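Mannan endo-1,6-alpha-mannosidase (PDB 6RY0) probably cleaves alpha-1,6-mannosidic linkages, as a family 76 glycosidase linked to the transfer of GPI-anchored glycoproteins into the fungal cell wall. Local coordinates at residues D31-I36 and I404-P409; M83-D88 and V327-A332; A161-Q166 and A219-K224. One frame throughout, in Å; residues are numbered along the deposited sequence.

Contact 1. Residues D31-I36 and I404-P409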
loop_
_atom_site.group_PDB
_atom_site.type_symbol
_atom_site.label_atom_id
_atom_site.label_comp_id
_atom_site.label_asym_id
_atom_site.label_seq_id
_atom_site.Cartn_x
_atom_site.Cartn_y
_atom_site.Cartn_z
ATOM N N ASP A 31 1.289 -16.815 -20.024
ATOM C CA ASP A 31 0.232 -16.917 -21.043
ATOM C C ASP A 31 -0.852 -17.916 -20.719
ATOM O O ASP A 31 -1.739 -18.160 -21.533
ATOM C CB ASP A 31 0.856 -17.264 -22.390
ATOM C CG ASP A 31 1.667 -16.146 -22.918
ATOM O OD1 ASP A 31 1.227 -14.986 -22.730
ATOM O OD2 ASP A 31 2.748 -16.408 -23.480
ATOM N N THR A 32 -0.823 -18.571 -19.600
ATOM C CA THR A 32 -1.976 -19.322 -19.159
ATOM C C THR A 32 -2.046 -19.138 -17.660
ATOM O O THR A 32 -1.072 -18.681 -17.045
ATOM C CB THR A 32 -1.810 -20.828 -19.442
ATOM O OG1 THR A 32 -0.757 -21.323 -18.603
ATOM C CG2 THR A 32 -1.487 -21.099 -20.908
ATOM N N LYS A 33 -3.166 -19.558 -17.075
ATOM C CA LYS A 33 -3.328 -19.507 -15.645
ATOM C C LYS A 33 -2.234 -20.288 -14.982
ATOM O O LYS A 33 -1.615 -19.813 -14.038
ATOM C CB LYS A 33 -4.707 -20.029 -15.222
ATOM C CG LYS A 33 -4.971 -19.966 -13.718
ATOM C CD LYS A 33 -6.248 -20.689 -13.348
ATOM C CE LYS A 33 -6.691 -20.366 -11.936
ATOM N NZ LYS A 33 -7.848 -21.174 -11.538
ATOM N N GLU A 34 -1.954 -21.481 -15.468
ATOM C CA GLU A 34 -0.920 -22.334 -14.929
ATOM C C GLU A 34 0.471 -21.682 -14.990
ATOM O O GLU A 34 1.283 -21.761 -14.081
ATOM C CB GLU A 34 -0.942 -23.637 -15.741
ATOM C CG GLU A 34 -2.233 -24.483 -15.565
ATOM C CD GLU A 34 -3.533 -23.862 -16.132
ATOM O OE1 GLU A 34 -3.509 -23.203 -17.208
ATOM O OE2 GLU A 34 -4.597 -24.056 -15.483
ATOM N N GLU A 35 0.778 -21.055 -16.125
ATOM C CA GLU A 35 2.080 -20.385 -16.273
ATOM C C GLU A 35 2.183 -19.226 -15.287
ATOM O O GLU A 35 3.218 -19.006 -14.683
ATOM C CB GLU A 35 2.284 -19.883 -17.700
ATOM C CG GLU A 35 2.563 -21.010 -18.683
ATOM C CD GLU A 35 2.744 -20.573 -20.114
ATOM O OE1 GLU A 35 2.574 -19.377 -20.417
ATOM O OE2 GLU A 35 3.065 -21.446 -20.959
ATOM N N ILE A 36 1.122 -18.440 -15.171
ATOM C CA ILE A 36 1.116 -17.321 -14.221
ATOM C C ILE A 36 1.307 -17.829 -12.811
ATOM O O ILE A 36 2.078 -17.254 -12.034
ATOM C CB ILE A 36 -0.161 -16.508 -14.346
ATOM C CG1 ILE A 36 -0.241 -15.822 -15.719
ATOM C CG2 ILE A 36 -0.246 -15.439 -13.247
ATOM C CD1 ILE A 36 -1.632 -15.286 -16.059
ATOM N N ILE A 404 -6.485 -11.782 -10.896
ATOM C CA ILE A 404 -7.614 -11.149 -10.219
ATOM C C ILE A 404 -8.958 -11.661 -10.749
ATOM O O ILE A 404 -9.886 -11.760 -9.978
ATOM C CB ILE A 404 -7.503 -9.607 -10.287
ATOM C CG1 ILE A 404 -8.444 -8.924 -9.286
ATOM C CG2 ILE A 404 -7.738 -9.063 -11.684
ATOM C CD1 ILE A 404 -7.981 -9.021 -7.860
ATOM N N GLU A 405 -9.067 -11.997 -12.035
ATOM C CA GLU A 405 -10.341 -12.452 -12.590
ATOM C C GLU A 405 -10.843 -13.714 -11.905
ATOM O O GLU A 405 -12.032 -14.004 -11.949
ATOM C CB GLU A 405 -10.219 -12.673 -14.119
ATOM C CG GLU A 405 -9.100 -13.734 -14.558
ATOM C CD GLU A 405 -9.037 -14.025 -16.071
ATOM O OE1 GLU A 405 -7.969 -13.773 -16.695
ATOM O OE2 GLU A 405 -10.044 -14.536 -16.629
ATOM N N TYR A 406 -9.945 -14.496 -11.325
ATOM C CA TYR A 406 -10.281 -15.740 -10.662
ATOM C C TYR A 406 -10.486 -15.598 -9.161
ATOM O O TYR A 406 -10.894 -16.555 -8.502
ATOM C CB TYR A 406 -9.179 -16.783 -10.888
ATOM C CG TYR A 406 -8.766 -16.998 -12.338
ATOM C CD1 TYR A 406 -9.560 -17.673 -13.220
ATOM C CD2 TYR A 406 -7.542 -16.546 -12.791
ATOM C CE1 TYR A 406 -9.142 -17.868 -14.542
ATOM C CE2 TYR A 406 -7.118 -16.736 -14.065
ATOM C CZ TYR A 406 -7.914 -17.394 -14.951
ATOM O OH TYR A 406 -7.511 -17.587 -16.258
ATOM N N ALA A 407 -10.165 -14.447 -8.601
ATOM C CA ALA A 407 -10.166 -14.266 -7.171
ATOM C C ALA A 407 -11.520 -13.823 -6.657
ATOM O O ALA A 407 -12.264 -13.167 -7.354
ATOM C CB ALA A 407 -9.130 -13.215 -6.796
ATOM N N GLU A 408 -11.787 -14.123 -5.398
ATOM C CA GLU A 408 -12.928 -13.560 -4.717
ATOM C C GLU A 408 -12.700 -12.063 -4.537
ATOM O O GLU A 408 -11.582 -11.611 -4.298
ATOM C CB GLU A 408 -13.068 -14.235 -3.361
ATOM C CG GLU A 408 -13.428 -15.702 -3.471
ATOM C CD GLU A 408 -14.734 -15.876 -4.140
ATOM O OE1 GLU A 408 -15.700 -15.227 -3.702
ATOM O OE2 GLU A 408 -14.784 -16.633 -5.130
ATOM N N PRO A 409 -13.798 -11.295 -4.532
ATOM C CA PRO A 409 -13.679 -9.892 -4.147
ATOM C C PRO A 409 -13.400 -9.780 -2.655
ATOM O O PRO A 409 -13.604 -10.752 -1.901
ATOM C CB PRO A 409 -15.052 -9.343 -4.488
ATOM C CG PRO A 409 -15.974 -10.518 -4.303
ATOM C CD PRO A 409 -15.196 -11.696 -4.772
#

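Contact 2. Residues M83-D88 and V327-A332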
loop_
_atom_site.group_PDB
_atom_site.type_symbol
_atom_site.label_atom_id
_atom_site.label_comp_id
_atom_site.label_asym_id
_atom_site.label_seq_id
_atom_site.Cartn_x
_atom_site.Cartn_y
_atom_site.Cartn_z
ATOM N N MET A 83 4.365 -7.754 3.859
ATOM C CA MET A 83 3.370 -8.632 4.445
ATOM C C MET A 83 2.099 -8.598 3.623
ATOM O O MET A 83 1.511 -9.623 3.295
ATOM C CB MET A 83 3.089 -8.256 5.903
ATOM C CG MET A 83 4.279 -8.334 6.861
ATOM S SD MET A 83 5.108 -9.916 7.052
ATOM C CE MET A 83 6.523 -9.695 5.970
ATOM N N GLY A 84 1.627 -7.394 3.306
ATOM C CA GLY A 84 0.404 -7.286 2.533
ATOM C C GLY A 84 0.526 -7.909 1.151
ATOM O O GLY A 84 -0.408 -8.534 0.650
ATOM N N THR A 85 1.685 -7.758 0.521
ATOM C CA THR A 85 1.919 -8.377 -0.782
ATOM C C THR A 85 1.697 -9.893 -0.716
ATOM O O THR A 85 1.117 -10.484 -1.628
ATOM C CB THR A 85 3.328 -8.063 -1.297
ATOM O OG1 THR A 85 3.494 -6.646 -1.389
ATOM C CG2 THR A 85 3.549 -8.627 -2.675
ATOM N N TYR A 86 2.142 -10.527 0.374
ATOM C CA TYR A 86 1.983 -11.944 0.541
ATOM C C TYR A 86 0.579 -12.376 0.969
ATOM O O TYR A 86 0.143 -13.473 0.619
ATOM C CB TYR A 86 3.032 -12.553 1.496
ATOM C CG TYR A 86 4.358 -12.766 0.781
ATOM C CD1 TYR A 86 5.250 -11.724 0.586
ATOM C CD2 TYR A 86 4.705 -14.013 0.275
ATOM C CE1 TYR A 86 6.424 -11.905 -0.101
ATOM C CE2 TYR A 86 5.893 -14.206 -0.414
ATOM C CZ TYR A 86 6.737 -13.146 -0.604
ATOM O OH TYR A 86 7.927 -13.274 -1.254
ATOM N N VAL A 87 -0.128 -11.533 1.702
ATOM C CA VAL A 87 -1.549 -11.781 1.940
ATOM C C VAL A 87 -2.302 -11.814 0.611
ATOM O O VAL A 87 -3.133 -12.698 0.358
ATOM C CB VAL A 87 -2.109 -10.709 2.894
ATOM C CG1 VAL A 87 -3.624 -10.789 2.997
ATOM C CG2 VAL A 87 -1.485 -10.847 4.290
ATOM N N ASP A 88 -1.994 -10.858 -0.264
ATOM C CA ASP A 88 -2.571 -10.853 -1.613
ATOM C C ASP A 88 -2.110 -12.066 -2.427
ATOM O O ASP A 88 -2.913 -12.673 -3.131
ATOM C CB ASP A 88 -2.276 -9.556 -2.370
ATOM C CG ASP A 88 -3.425 -8.581 -2.372
ATOM O OD1 ASP A 88 -4.590 -8.977 -2.138
ATOM O OD2 ASP A 88 -3.128 -7.384 -2.654
ATOM N N VAL A 327 0.410 -0.122 -7.228
ATOM C CA VAL A 327 -0.461 0.319 -8.318
ATOM C C VAL A 327 -1.164 -0.890 -8.929
ATOM O O VAL A 327 -2.378 -0.903 -9.114
ATOM C CB VAL A 327 0.327 1.127 -9.360
ATOM C CG1 VAL A 327 -0.546 1.421 -10.552
ATOM C CG2 VAL A 327 0.889 2.391 -8.758
ATOM N N HIS A 328 -0.384 -1.922 -9.265
ATOM C CA HIS A 328 -0.988 -3.111 -9.851
ATOM C C HIS A 328 -1.998 -3.773 -8.929
ATOM O O HIS A 328 -3.109 -4.081 -9.338
ATOM C CB HIS A 328 0.118 -4.134 -10.225
ATOM C CG HIS A 328 0.689 -3.918 -11.596
ATOM N ND1 HIS A 328 0.299 -4.692 -12.654
ATOM C CD2 HIS A 328 1.607 -3.038 -12.106
ATOM C CE1 HIS A 328 0.951 -4.282 -13.744
ATOM N NE2 HIS A 328 1.758 -3.284 -13.450
ATOM N N ARG A 329 -1.604 -4.036 -7.689
ATOM C CA ARG A 329 -2.495 -4.784 -6.785
ATOM C C ARG A 329 -3.764 -4.006 -6.494
ATOM O O ARG A 329 -4.857 -4.586 -6.438
ATOM C CB ARG A 329 -1.765 -5.131 -5.462
ATOM C CG ARG A 329 -0.813 -6.263 -5.568
ATOM C CD ARG A 329 0.152 -6.341 -4.343
ATOM N NE ARG A 329 -0.584 -6.324 -3.139
ATOM C CZ ARG A 329 -0.348 -5.526 -2.108
ATOM N NH1 ARG A 329 0.682 -4.685 -2.033
ATOM N NH2 ARG A 329 -1.214 -5.557 -1.073
ATOM N N TRP A 330 -3.622 -2.710 -6.256
ATOM C CA TRP A 330 -4.763 -1.872 -5.906
ATOM C C TRP A 330 -5.683 -1.679 -7.107
ATOM O O TRP A 330 -6.911 -1.777 -6.976
ATOM C CB TRP A 330 -4.302 -0.535 -5.364
ATOM C CG TRP A 330 -3.602 -0.603 -4.050
ATOM C CD1 TRP A 330 -3.629 -1.602 -3.140
ATOM C CD2 TRP A 330 -2.734 0.404 -3.524
ATOM N NE1 TRP A 330 -2.800 -1.277 -2.078
ATOM C CE2 TRP A 330 -2.249 -0.044 -2.300
ATOM C CE3 TRP A 330 -2.307 1.641 -3.998
ATOM C CZ2 TRP A 330 -1.391 0.707 -1.518
ATOM C CZ3 TRP A 330 -1.421 2.377 -3.244
ATOM C CH2 TRP A 330 -0.992 1.910 -2.005
ATOM N N MET A 331 -5.117 -1.413 -8.282
ATOM C CA MET A 331 -5.954 -1.265 -9.479
ATOM C C MET A 331 -6.693 -2.555 -9.817
ATOM O O MET A 331 -7.837 -2.525 -10.258
ATOM C CB MET A 331 -5.157 -0.756 -10.666
ATOM C CG MET A 331 -4.722 0.704 -10.504
ATOM S SD MET A 331 -3.795 1.373 -11.898
ATOM C CE MET A 331 -5.102 1.590 -13.091
ATOM N N ALA A 332 -6.060 -3.696 -9.590
ATOM C CA ALA A 332 -6.732 -4.958 -9.813
ATOM C C ALA A 332 -7.965 -5.079 -8.918
ATOM O O ALA A 332 -9.055 -5.464 -9.365
ATOM C CB ALA A 332 -5.779 -6.118 -9.641
HETATM O O HOH W 1 3.176 -4.854 -3.488
HETATM O O HOH W 2 -4.471 -5.344 -3.233
#

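Contact 3. Residues A161-Q166 and A219-K224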
loop_
_atom_site.group_PDB
_atom_site.type_symbol
_atom_site.label_atom_id
_atom_site.label_comp_id
_atom_site.label_asym_id
_atom_site.label_seq_id
_atom_site.Cartn_x
_atom_site.Cartn_y
_atom_site.Cartn_z
ATOM N N ALA A 161 -7.695 -0.214 14.984
ATOM C CA ALA A 161 -6.833 0.520 15.903
ATOM C C ALA A 161 -6.023 1.576 15.176
ATOM O O ALA A 161 -5.908 2.704 15.638
ATOM C CB ALA A 161 -5.916 -0.432 16.632
ATOM N N VAL A 162 -5.462 1.211 14.031
ATOM C CA VAL A 162 -4.747 2.200 13.228
ATOM C C VAL A 162 -5.663 3.352 12.861
ATOM O O VAL A 162 -5.324 4.517 13.077
ATOM C CB VAL A 162 -4.078 1.561 11.988
ATOM C CG1 VAL A 162 -3.524 2.644 11.083
ATOM C CG2 VAL A 162 -3.002 0.582 12.425
ATOM N N TRP A 163 -6.829 3.041 12.318
ATOM C CA TRP A 163 -7.747 4.074 11.896
ATOM C C TRP A 163 -8.134 4.975 13.076
ATOM O O TRP A 163 -8.174 6.196 12.957
ATOM C CB TRP A 163 -8.986 3.425 11.247
ATOM C CG TRP A 163 -9.990 4.458 10.770
ATOM C CD1 TRP A 163 -10.033 5.051 9.545
ATOM C CD2 TRP A 163 -11.030 5.034 11.533
ATOM N NE1 TRP A 163 -11.032 5.970 9.502
ATOM C CE2 TRP A 163 -11.657 5.990 10.722
ATOM C CE3 TRP A 163 -11.513 4.822 12.836
ATOM C CZ2 TRP A 163 -12.727 6.753 11.177
ATOM C CZ3 TRP A 163 -12.559 5.557 13.288
ATOM C CH2 TRP A 163 -13.157 6.527 12.470
ATOM N N THR A 164 -8.448 4.357 14.226
ATOM C CA THR A 164 -8.885 5.118 15.380
ATOM C C THR A 164 -7.790 6.069 15.855
ATOM O O THR A 164 -8.061 7.243 16.162
ATOM C CB THR A 164 -9.341 4.170 16.497
ATOM O OG1 THR A 164 -10.513 3.469 16.076
ATOM C CG2 THR A 164 -9.659 4.965 17.756
ATOM N N THR A 165 -6.549 5.615 15.930
ATOM C CA THR A 165 -5.468 6.490 16.321
ATOM C C THR A 165 -5.279 7.610 15.318
ATOM O O THR A 165 -4.905 8.734 15.704
ATOM C CB THR A 165 -4.147 5.751 16.578
ATOM O OG1 THR A 165 -3.631 5.205 15.364
ATOM C CG2 THR A 165 -4.266 4.706 17.674
ATOM N N GLN A 166 -5.528 7.350 14.045
ATOM C CA GLN A 166 -5.412 8.370 13.003
ATOM C C GLN A 166 -6.553 9.368 13.033
ATOM O O GLN A 166 -6.384 10.491 12.578
ATOM C CB GLN A 166 -5.249 7.715 11.619
ATOM C CG GLN A 166 -3.909 7.061 11.495
ATOM C CD GLN A 166 -3.578 6.512 10.168
ATOM O OE1 GLN A 166 -4.390 6.536 9.266
ATOM N NE2 GLN A 166 -2.347 6.056 10.023
ATOM N N ALA A 219 -17.096 5.904 6.951
ATOM C CA ALA A 219 -17.346 6.534 5.650
ATOM C C ALA A 219 -17.405 8.034 5.753
ATOM O O ALA A 219 -16.938 8.728 4.861
ATOM C CB ALA A 219 -18.646 6.008 5.076
ATOM N N GLU A 220 -18.011 8.554 6.819
ATOM C CA GLU A 220 -18.098 10.011 6.964
ATOM C C GLU A 220 -16.706 10.621 7.120
ATOM O O GLU A 220 -16.405 11.664 6.529
ATOM C CB GLU A 220 -18.992 10.358 8.155
ATOM C CG GLU A 220 -20.412 9.928 8.064
ATOM C CD GLU A 220 -21.122 9.947 9.417
ATOM O OE1 GLU A 220 -20.554 10.446 10.428
ATOM O OE2 GLU A 220 -22.265 9.449 9.475
ATOM N N TRP A 221 -15.831 9.959 7.879
ATOM C CA TRP A 221 -14.440 10.398 7.965
ATOM C C TRP A 221 -13.740 10.319 6.611
ATOM O O TRP A 221 -12.976 11.217 6.239
ATOM C CB TRP A 221 -13.685 9.591 9.004
ATOM C CG TRP A 221 -13.729 10.124 10.384
ATOM C CD1 TRP A 221 -14.488 9.671 11.438
ATOM C CD2 TRP A 221 -12.889 11.136 10.908
ATOM N NE1 TRP A 221 -14.163 10.346 12.581
ATOM C CE2 TRP A 221 -13.160 11.237 12.291
ATOM C CE3 TRP A 221 -11.918 11.943 10.346
ATOM C CZ2 TRP A 221 -12.475 12.113 13.114
ATOM C CZ3 TRP A 221 -11.264 12.829 11.152
ATOM C CH2 TRP A 221 -11.540 12.912 12.519
ATOM N N ALA A 222 -13.948 9.218 5.897
ATOM C CA ALA A 222 -13.293 9.077 4.589
ATOM C C ALA A 222 -13.717 10.203 3.666
ATOM O O ALA A 222 -12.892 10.799 2.972
ATOM C CB ALA A 222 -13.627 7.724 4.011
ATOM N N GLU A 223 -15.016 10.510 3.640
ATOM C CA GLU A 223 -15.568 11.621 2.841
ATOM C C GLU A 223 -14.848 12.920 3.227
ATOM O O GLU A 223 -14.447 13.718 2.371
ATOM C CB GLU A 223 -17.111 11.793 3.036
ATOM C CG GLU A 223 -18.119 10.614 2.647
ATOM C CD GLU A 223 -18.825 10.738 1.260
ATOM O OE1 GLU A 223 -18.437 11.680 0.530
ATOM O OE2 GLU A 223 -19.736 9.870 0.884
ATOM N N LYS A 224 -14.754 13.172 4.532
ATOM C CA LYS A 224 -14.170 14.409 5.022
ATOM C C LYS A 224 -12.729 14.541 4.554
ATOM O O LYS A 224 -12.294 15.626 4.120
ATOM C CB LYS A 224 -14.258 14.421 6.557
ATOM C CG LYS A 224 -13.711 15.647 7.227
ATOM C CD LYS A 224 -13.885 15.521 8.742
ATOM C CE LYS A 224 -14.194 16.817 9.465
ATOM N NZ LYS A 224 -13.029 17.671 9.388
#

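Contact 1. Residues D31-I36 and I404-P409
K33 lays its aliphatic chain over one face of the Y406 ring. With chi1 at -178° the chain leaves K33 opposite the backbone N, and the three later torsions, all close to 180°, carry it straight from the phenol end of the ring toward its root. CB of K33 lies 3.9 Å from Y406 OH, and further out K33 CE sits above the ring centre, 4.0 Å from the centroid of Y406 in a CH-pi contact. The ammonium follows: K33 NZ is 4.5 Å from that centroid, 21° off the ring normal, a cation-pi interaction. On the opposite face of the ring E405 CG rests 3.6 Å above its plane, so the tyrosine is sandwiched between two aliphatic groups. K33 opens helix 33-48, and T32 is its N-cap, with T32 OG1 accepting from E35 N at 2.9 Å. E35 OE1 in turn accepts from D31 N, while D31 OD1 pairs with R350. With no hydrogen bond across it, the contact rests on CH-pi packing and a cation-pi attraction, and joins the start of helix 33-48 to the chain after helix 389-401 at the surface.

Contact 2. Residues M83-D88 and V327-A332
R329 grips D88 side-on with two nitrogens that both reach the same oxygen, joining two helices buried in the (alpha/alpha)6 fold of glycoside hydrolase family 76. R329 NE donates to D88 OD2 at 2.8 Å and uses the anti lone pair of that oxygen. R329 NH2 reaches D88 OD2 at 3.1 Å in a more bent bond, coming from above the carboxylate plane; both bonds belong to one salt bridge. The oxygen lies close to the guanidinium plane in both bonds, yet the two flat groups are turned 68° apart. D88 is modelled in two conformers, and this pairing describes one of them; its other oxygen, OD1, is hydrogen-bonded to N143 ND2. The arginine chain bends at chi3 (52°), which swings its head round to present the NE edge to the aspartate.

A water links the next pair: it donates to T85 OG1 at 2.8 Å and accepts from R329 NH1 at 2.9 Å. The hydroxyl of T85 is also bonded to A81 O, one turn back in its own helix. The segments 83-88 and 327-332, of helices 76-93 and 323-337, run at 46° to each other, their axes 11.7 Å apart at closest approach, a separation spanned by the long arginine. Around them L139 of helix 127-142 touches both D88 and R329, and helix 389-401 adds A397 and S401 against R329 and M393 against T85. Against one face of the guanidinium lies the backbone of segment 83-88, with T85 CA 3.9 Å above its plane, over the centre.

Contact 3. Residues A161-Q166 and A219-K224
W163 drives the edge of its six-membered ring toward the face of the five-membered ring of W221. This edge-to-face indole pair has those ring centroids 5.0 Å apart and planes at 88°, almost perpendicular. The closest atoms are W163 CZ2 and W221 CD1, at 3.4 Å; beside them W163 CH2 lies 3.6 Å from W221 CD1. W163 reaches across because its CG is anti to the backbone N (chi1 -180°), extending the indole from helix 155-167, whereas W221 starts from a CB that already points toward the partner helix. Cutting W221 back to an alanine is likely to leave the CZ2 and CH2 edge of W163 without this indole face and to open a gap between the two helices.

Further out, the W163 indole also stacks with F202 and meets Y218 edge-to-face, and the W221 ring meets H172, so both tryptophans belong to a larger aromatic cluster. On the far side of W163's helix, T165 OG1 donates to V162 O at 2.9 Å, and V162 O accepts from Q166 N as well; Q130 holds both T165 and Q166 by hydrogen bonds from helix 127-142. The other helix is tied down through E223, which forms a salt bridge with K282 and a hydrogen bond with W283. The pair thus joins helices 155-167 and 216-231 by aromatic packing within the (alpha/alpha)6 barrel fold of family 76.

In the fold
Contact 2 is the core member, its centre about 7 Å from that of the chain, with every touching residue buried; contact 3 is partly buried and contact 1 lies at the surface. Their chemistry follows that order: a charged pair with a bridging water inside, an aromatic pair farther out, and a lysine over a tyrosine at the surface. Contacts 1 and 2 adjoin, since I404 CG1 packs on A332 O at 3.5 Å, and helices 33-48 and 76-93 are consecutive. Contact 3 stands apart, its nearest atoms about 13 Å from contact 2 and about 18 Å from contact 1. In sequence, contact 1 spans contact 2, which in turn spans contact 3.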